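PDB 5ZB9: DNA damage response protein Rtt109, putative from Neosartorya fumigata, which probably catalyses the transfer of an acetyl group from acetyl-CoA to lysine side chains of histones, histone H3 in particular, as a nuclear histone acetyltransferase. Local coordinates for residues S202-L207 / R234-Y239; F206-G211 / F318-I323. One frame throughout, in Å; residues are numbered along the deposited sequence.

Interaction 1: residues S202-L207 / R234-Y239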
loop_
_atom_site.group_PDB
_atom_site.type_symbol
_atom_site.label_atom_id
_atom_site.label_comp_id
_atom_site.label_asym_id
_atom_site.label_seq_id
_atom_site.Cartn_x
_atom_site.Cartn_y
_atom_site.Cartn_z
ATOM N N SER A 202 -7.265 1.275 17.492
ATOM C CA SER A 202 -6.599 -0.023 17.577
ATOM C C SER A 202 -6.312 -0.626 16.205
ATOM O O SER A 202 -6.872 -0.190 15.195
ATOM C CB SER A 202 -7.439 -0.992 18.414
ATOM O OG SER A 202 -8.723 -1.164 17.851
ATOM N N ALA A 203 -5.446 -1.639 16.177
ATOM C CA ALA A 203 -5.007 -2.218 14.910
ATOM C C ALA A 203 -4.384 -3.601 15.046
ATOM O O ALA A 203 -3.786 -3.938 16.072
ATOM C CB ALA A 203 -4.017 -1.285 14.229
ATOM N N THR A 204 -4.516 -4.383 13.978
ATOM C CA THR A 204 -3.851 -5.675 13.840
ATOM C C THR A 204 -3.300 -5.779 12.414
ATOM O O THR A 204 -3.883 -5.221 11.474
ATOM C CB THR A 204 -4.821 -6.860 14.138
ATOM O OG1 THR A 204 -5.406 -6.689 15.435
ATOM C CG2 THR A 204 -4.094 -8.216 14.093
ATOM N N ALA A 205 -2.176 -6.472 12.254
ATOM C CA ALA A 205 -1.597 -6.707 10.933
ATOM C C ALA A 205 -1.842 -8.146 10.502
ATOM O O ALA A 205 -1.665 -9.080 11.296
ATOM C CB ALA A 205 -0.108 -6.395 10.939
ATOM N N PHE A 206 -2.254 -8.322 9.250
ATOM C CA PHE A 206 -2.562 -9.647 8.705
ATOM C C PHE A 206 -1.654 -9.966 7.527
ATOM O O PHE A 206 -1.453 -9.126 6.641
ATOM C CB PHE A 206 -4.031 -9.730 8.270
ATOM C CG PHE A 206 -5.019 -9.486 9.388
ATOM C CD1 PHE A 206 -5.380 -8.194 9.746
ATOM C CD2 PHE A 206 -5.592 -10.552 10.072
ATOM C CE1 PHE A 206 -6.285 -7.972 10.767
ATOM C CE2 PHE A 206 -6.504 -10.337 11.101
ATOM C CZ PHE A 206 -6.853 -9.047 11.451
ATOM N N LEU A 207 -1.100 -11.174 7.520
ATOM C CA LEU A 207 -0.187 -11.581 6.468
ATOM C C LEU A 207 -0.528 -12.965 5.950
ATOM O O LEU A 207 -0.747 -13.889 6.728
ATOM C CB LEU A 207 1.260 -11.558 6.966
ATOM C CG LEU A 207 2.273 -12.087 5.944
ATOM C CD1 LEU A 207 2.411 -11.121 4.773
ATOM C CD2 LEU A 207 3.634 -12.408 6.574
ATOM N N ARG A 234 -0.402 -9.038 17.472
ATOM C CA ARG A 234 -0.456 -7.905 16.562
ATOM C C ARG A 234 -0.247 -8.374 15.117
ATOM O O ARG A 234 -0.609 -7.668 14.174
ATOM C CB ARG A 234 0.587 -6.857 16.948
ATOM C CG ARG A 234 0.648 -6.518 18.443
ATOM C CD ARG A 234 -0.691 -6.036 19.007
ATOM N NE ARG A 234 -1.306 -4.957 18.233
ATOM C CZ ARG A 234 -0.963 -3.679 18.335
ATOM N NH1 ARG A 234 0.000 -3.323 19.163
ATOM N NH2 ARG A 234 -1.572 -2.757 17.605
ATOM N N TRP A 235 0.340 -9.562 14.952
ATOM C CA TRP A 235 0.484 -10.186 13.635
ATOM C C TRP A 235 -0.278 -11.504 13.568
ATOM O O TRP A 235 -0.130 -12.368 14.433
ATOM C CB TRP A 235 1.958 -10.410 13.295
ATOM C CG TRP A 235 2.667 -9.119 13.034
ATOM C CD1 TRP A 235 3.252 -8.308 13.959
ATOM C CD2 TRP A 235 2.833 -8.472 11.767
ATOM N NE1 TRP A 235 3.783 -7.198 13.347
ATOM C CE2 TRP A 235 3.542 -7.277 12.001
ATOM C CE3 TRP A 235 2.460 -8.792 10.458
ATOM C CZ2 TRP A 235 3.886 -6.399 10.974
ATOM C CZ3 TRP A 235 2.803 -7.915 9.434
ATOM C CH2 TRP A 235 3.506 -6.734 9.701
ATOM N N LEU A 236 -1.101 -11.648 12.538
ATOM C CA LEU A 236 -1.896 -12.854 12.358
ATOM C C LEU A 236 -1.706 -13.393 10.958
ATOM O O LEU A 236 -1.668 -12.627 9.996
ATOM C CB LEU A 236 -3.374 -12.574 12.607
ATOM C CG LEU A 236 -3.796 -12.350 14.054
ATOM C CD1 LEU A 236 -5.263 -11.991 14.124
ATOM C CD2 LEU A 236 -3.517 -13.594 14.856
ATOM N N ASN A 237 -1.591 -14.712 10.846
ATOM C CA ASN A 237 -1.512 -15.365 9.549
ATOM C C ASN A 237 -2.906 -15.690 9.021
ATOM O O ASN A 237 -3.312 -16.844 9.004
ATOM C CB ASN A 237 -0.657 -16.636 9.643
ATOM C CG ASN A 237 -0.565 -17.395 8.321
ATOM O OD1 ASN A 237 -0.426 -18.618 8.311
ATOM N ND2 ASN A 237 -0.653 -16.676 7.204
ATOM N N SER A 238 -3.639 -14.672 8.591
ATOM C CA SER A 238 -4.942 -14.900 7.976
ATOM C C SER A 238 -5.423 -13.685 7.192
ATOM O O SER A 238 -4.756 -12.656 7.148
ATOM C CB SER A 238 -5.978 -15.283 9.040
ATOM O OG SER A 238 -5.978 -14.350 10.104
ATOM N N TYR A 239 -6.586 -13.825 6.567
ATOM C CA TYR A 239 -7.218 -12.744 5.831
ATOM C C TYR A 239 -8.396 -12.190 6.634
ATOM O O TYR A 239 -9.307 -12.932 6.993
ATOM C CB TYR A 239 -7.675 -13.247 4.465
ATOM C CG TYR A 239 -8.453 -12.239 3.645
ATOM C CD1 TYR A 239 -7.853 -11.077 3.185
ATOM C CD2 TYR A 239 -9.777 -12.471 3.302
ATOM C CE1 TYR A 239 -8.558 -10.168 2.427
ATOM C CE2 TYR A 239 -10.488 -11.567 2.542
ATOM C CZ TYR A 239 -9.876 -10.420 2.108
ATOM O OH TYR A 239 -10.582 -9.512 1.356
HETATM O O HOH W 1 -3.618 -6.354 17.712
#
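A beta-alpha-beta unit, strand 202-208, helix 214-218 and strand 235-236, ends in a parallel pairing that sets Ala205 beside Trp235 and Phe206 beside Leu236. Ala205 N donates a hydrogen bond to Arg234 O, Leu236 N to Ala205 O, and Leu207 N to Leu236 O at 2.9 Å. Ala205 CB lies over one face of the indole, 3.5 Å from the centroid of the six-membered ring of Trp235, a CH-pi contact to which a small methyl is suited. Trp235 NE1 donates a hydrogen bond to Asp174 of helix 162-177, whose Cys170, Ile173 and Leu177 also pack on Trp235. On the other face of the sheet Phe206 and Leu236 run side by side, with CE2 of Phe206 3.7 Å from CD1 of Leu236.

Side chains extend the pairing at both ends. Arg234, bent at chi2 and chi3, hydrogen-bonds through NH2 to Ala203 O at 2.9 Å; the oxygen lies in the guanidinium plane, whereas NH2 stands above the carbonyl plane. NH2 also donates to Tyr180 O, while NE donates to a water that in turn donates to Thr204 OG1, itself hydrogen-bonded to Glu183. Asn237 centres an inverse gamma turn; chi1 (178°) sets CG anti to the backbone N, and ND2 donates to Leu207 O at 2.8 Å. The arrangement is that of a short parallel edge strand closing a beta-alpha-beta crossover, near a CoA site empty in this model: Trp235 lies about 7 Å, between side chains, from Arg171, which binds CoA in another structure of this protein.

Interaction 2: residues F206-G211 / F318-I323; sequences FLIVPG and FLWLVI
Trp320 turns the benzene end of its indole toward the neighbouring strand, where Phe206 and Ile208 receive it. Its CE3 packs 3.9 Å from Phe206 CB, while Ile208 CG1 comes to the ring edge near its plane, 4.1 Å from Trp320 CZ3. The Ile208 side chain crosses the indole obliquely, and its branched aliphatic shape suits a place against the ring edge. The Phe206 ring presents its edge to the backbone of the partner strand, with CD1 3.6 Å from Trp320 O; farther along, Val322 CG2 meets Phe206 CE1 at 4.0 Å.

These side chains share one face of an antiparallel pair inside the mixed sheet of the acetyltransferase fold, where strand 317-324 lies between strands 202-208 and 133-140. Phe206 and Trp320, and likewise Ile208 and Phe318, are hydrogen-bonded pairs; Phe318 N points almost straight at Ile208 O, with 174° at the hydrogen. Between them Leu207 and Leu319 form a non-hydrogen-bonded pair on the face turned toward helix 162-177. There Leu207 CD1 touches Leu319 CD1 at 4.0 Å, and each leucine also lays that methyl near a carbonyl of the opposite strand, Leu319 CD1 being 3.2 Å from Phe206 O.

Trp320 NE1 is hydrogen-bonded to the side-chain acetyl oxygen of acetylated Lys264, and the Tyr239 ring meets the indole edge-to-face. Beyond the strand end, Pro210 crosses Phe318 at about a right angle, its CG lying 3.9 Å from CE2 at the edge of the Phe318 ring, and Met304 of helix 297-304 touches both residues.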
loop_
_atom_site.group_PDB
_atom_site.type_symbol
_atom_site.label_atom_id
_atom_site.label_comp_id
_atom_site.label_asym_id
_atom_site.label_seq_id
_atom_site.Cartn_x
_atom_site.Cartn_y
_atom_site.Cartn_z
ATOM N N PHE A 206 -2.254 -8.322 9.250
ATOM C CA PHE A 206 -2.562 -9.647 8.705
ATOM C C PHE A 206 -1.654 -9.966 7.527
ATOM O O PHE A 206 -1.453 -9.126 6.641
ATOM C CB PHE A 206 -4.031 -9.730 8.270
ATOM C CG PHE A 206 -5.019 -9.486 9.388
ATOM C CD1 PHE A 206 -5.380 -8.194 9.746
ATOM C CD2 PHE A 206 -5.592 -10.552 10.072
ATOM C CE1 PHE A 206 -6.285 -7.972 10.767
ATOM C CE2 PHE A 206 -6.504 -10.337 11.101
ATOM C CZ PHE A 206 -6.853 -9.047 11.451
ATOM N N LEU A 207 -1.100 -11.174 7.520
ATOM C CA LEU A 207 -0.187 -11.581 6.468
ATOM C C LEU A 207 -0.528 -12.965 5.950
ATOM O O LEU A 207 -0.747 -13.889 6.728
ATOM C CB LEU A 207 1.260 -11.558 6.966
ATOM C CG LEU A 207 2.273 -12.087 5.944
ATOM C CD1 LEU A 207 2.411 -11.121 4.773
ATOM C CD2 LEU A 207 3.634 -12.408 6.574
ATOM N N ILE A 208 -0.578 -13.098 4.630
ATOM C CA ILE A 208 -0.733 -14.398 3.997
ATOM C C ILE A 208 0.325 -14.592 2.913
ATOM O O ILE A 208 0.498 -13.747 2.037
ATOM C CB ILE A 208 -2.131 -14.569 3.385
ATOM C CG1 ILE A 208 -3.155 -14.868 4.480
ATOM C CG2 ILE A 208 -2.139 -15.705 2.372
ATOM C CD1 ILE A 208 -4.528 -15.201 3.921
ATOM N N VAL A 209 1.040 -15.704 2.994
ATOM C CA VAL A 209 1.999 -16.077 1.971
ATOM C C VAL A 209 1.634 -17.454 1.454
ATOM O O VAL A 209 2.054 -18.455 2.025
ATOM C CB VAL A 209 3.435 -16.095 2.521
ATOM C CG1 VAL A 209 4.438 -16.331 1.400
ATOM C CG2 VAL A 209 3.732 -14.801 3.258
ATOM N N PRO A 210 0.830 -17.508 0.383
ATOM C CA PRO A 210 0.342 -18.784 -0.168
ATOM C C PRO A 210 1.491 -19.749 -0.439
ATOM O O PRO A 210 2.480 -19.353 -1.061
ATOM C CB PRO A 210 -0.349 -18.370 -1.472
ATOM C CG PRO A 210 -0.684 -16.921 -1.282
ATOM C CD PRO A 210 0.429 -16.356 -0.444
ATOM N N GLY A 211 1.370 -20.984 0.043
ATOM C CA GLY A 211 2.434 -21.964 -0.084
ATOM C C GLY A 211 3.176 -22.162 1.229
ATOM O O GLY A 211 3.886 -23.147 1.410
ATOM N N PHE A 318 0.886 -11.179 0.909
ATOM C CA PHE A 318 -0.180 -10.195 0.913
ATOM C C PHE A 318 -0.378 -9.671 2.319
ATOM O O PHE A 318 -0.545 -10.437 3.264
ATOM C CB PHE A 318 -1.471 -10.793 0.363
ATOM C CG PHE A 318 -1.318 -11.370 -1.010
ATOM C CD1 PHE A 318 -1.325 -10.549 -2.121
ATOM C CD2 PHE A 318 -1.144 -12.730 -1.191
ATOM C CE1 PHE A 318 -1.170 -11.068 -3.389
ATOM C CE2 PHE A 318 -0.995 -13.260 -2.465
ATOM C CZ PHE A 318 -1.008 -12.421 -3.566
ATOM N N LEU A 319 -0.354 -8.353 2.449
ATOM C CA LEU A 319 -0.386 -7.717 3.752
ATOM C C LEU A 319 -1.576 -6.760 3.911
ATOM O O LEU A 319 -1.850 -5.939 3.034
ATOM C CB LEU A 319 0.925 -6.979 3.976
ATOM C CG LEU A 319 1.180 -6.425 5.364
ATOM C CD1 LEU A 319 1.281 -7.587 6.316
ATOM C CD2 LEU A 319 2.474 -5.665 5.370
ATOM N N TRP A 320 -2.288 -6.887 5.026
ATOM C CA TRP A 320 -3.353 -5.952 5.359
ATOM C C TRP A 320 -3.153 -5.467 6.782
ATOM O O TRP A 320 -3.151 -6.260 7.723
ATOM C CB TRP A 320 -4.741 -6.593 5.207
ATOM C CG TRP A 320 -4.933 -7.273 3.894
ATOM C CD1 TRP A 320 -5.367 -6.705 2.728
ATOM C CD2 TRP A 320 -4.678 -8.650 3.597
ATOM N NE1 TRP A 320 -5.405 -7.645 1.732
ATOM C CE2 TRP A 320 -4.986 -8.847 2.236
ATOM C CE3 TRP A 320 -4.220 -9.735 4.352
ATOM C CZ2 TRP A 320 -4.846 -10.086 1.609
ATOM C CZ3 TRP A 320 -4.088 -10.971 3.730
ATOM C CH2 TRP A 320 -4.400 -11.134 2.371
ATOM N N LEU A 321 -2.949 -4.166 6.934
ATOM C CA LEU A 321 -2.954 -3.561 8.248
ATOM C C LEU A 321 -4.325 -2.944 8.459
ATOM O O LEU A 321 -4.698 -2.000 7.756
ATOM C CB LEU A 321 -1.852 -2.510 8.377
ATOM C CG LEU A 321 -1.934 -1.650 9.640
ATOM C CD1 LEU A 321 -1.710 -2.500 10.896
ATOM C CD2 LEU A 321 -0.944 -0.504 9.559
ATOM N N VAL A 322 -5.093 -3.491 9.393
ATOM C CA VAL A 322 -6.454 -2.998 9.601
ATOM C C VAL A 322 -6.554 -2.176 10.883
ATOM O O VAL A 322 -6.313 -2.682 11.993
ATOM C CB VAL A 322 -7.485 -4.147 9.646
ATOM C CG1 VAL A 322 -8.891 -3.597 9.836
ATOM C CG2 VAL A 322 -7.405 -4.981 8.374
ATOM N N ILE A 323 -6.909 -0.905 10.711
ATOM C CA ILE A 323 -6.981 0.053 11.807
ATOM C C ILE A 323 -8.429 0.384 12.170
ATOM O O ILE A 323 -9.201 0.857 11.335
ATOM C CB ILE A 323 -6.235 1.357 11.454
ATOM C CG1 ILE A 323 -4.740 1.075 11.273
ATOM C CG2 ILE A 323 -6.476 2.430 12.518
ATOM C CD1 ILE A 323 -3.959 2.218 10.662
#

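Overall arrangement
Both contacts are buried and both use strand 202-208, which pairs in parallel with the short edge strand 235-236 in interaction 1 and antiparallel with strand 317-324 in interaction 2. The chemistry differs with the position in the sheet. Interaction 1, at the edge, has three backbone hydrogen bonds between its strands, supplemented by side-chain bonds of Arg234 and Asn237 and by a water; interaction 2, deeper in, has four, and its side-chain contacts are apolar. The two regions join directly: Trp235 CZ3 packs 3.5 Å from Leu319 CD1, and Thr204 O probably accepts a hydrogen bond from Val322 N. Helix 162-177, which carries CoA-binding residues, covers the face bearing Ala205, Trp235 and Leu319.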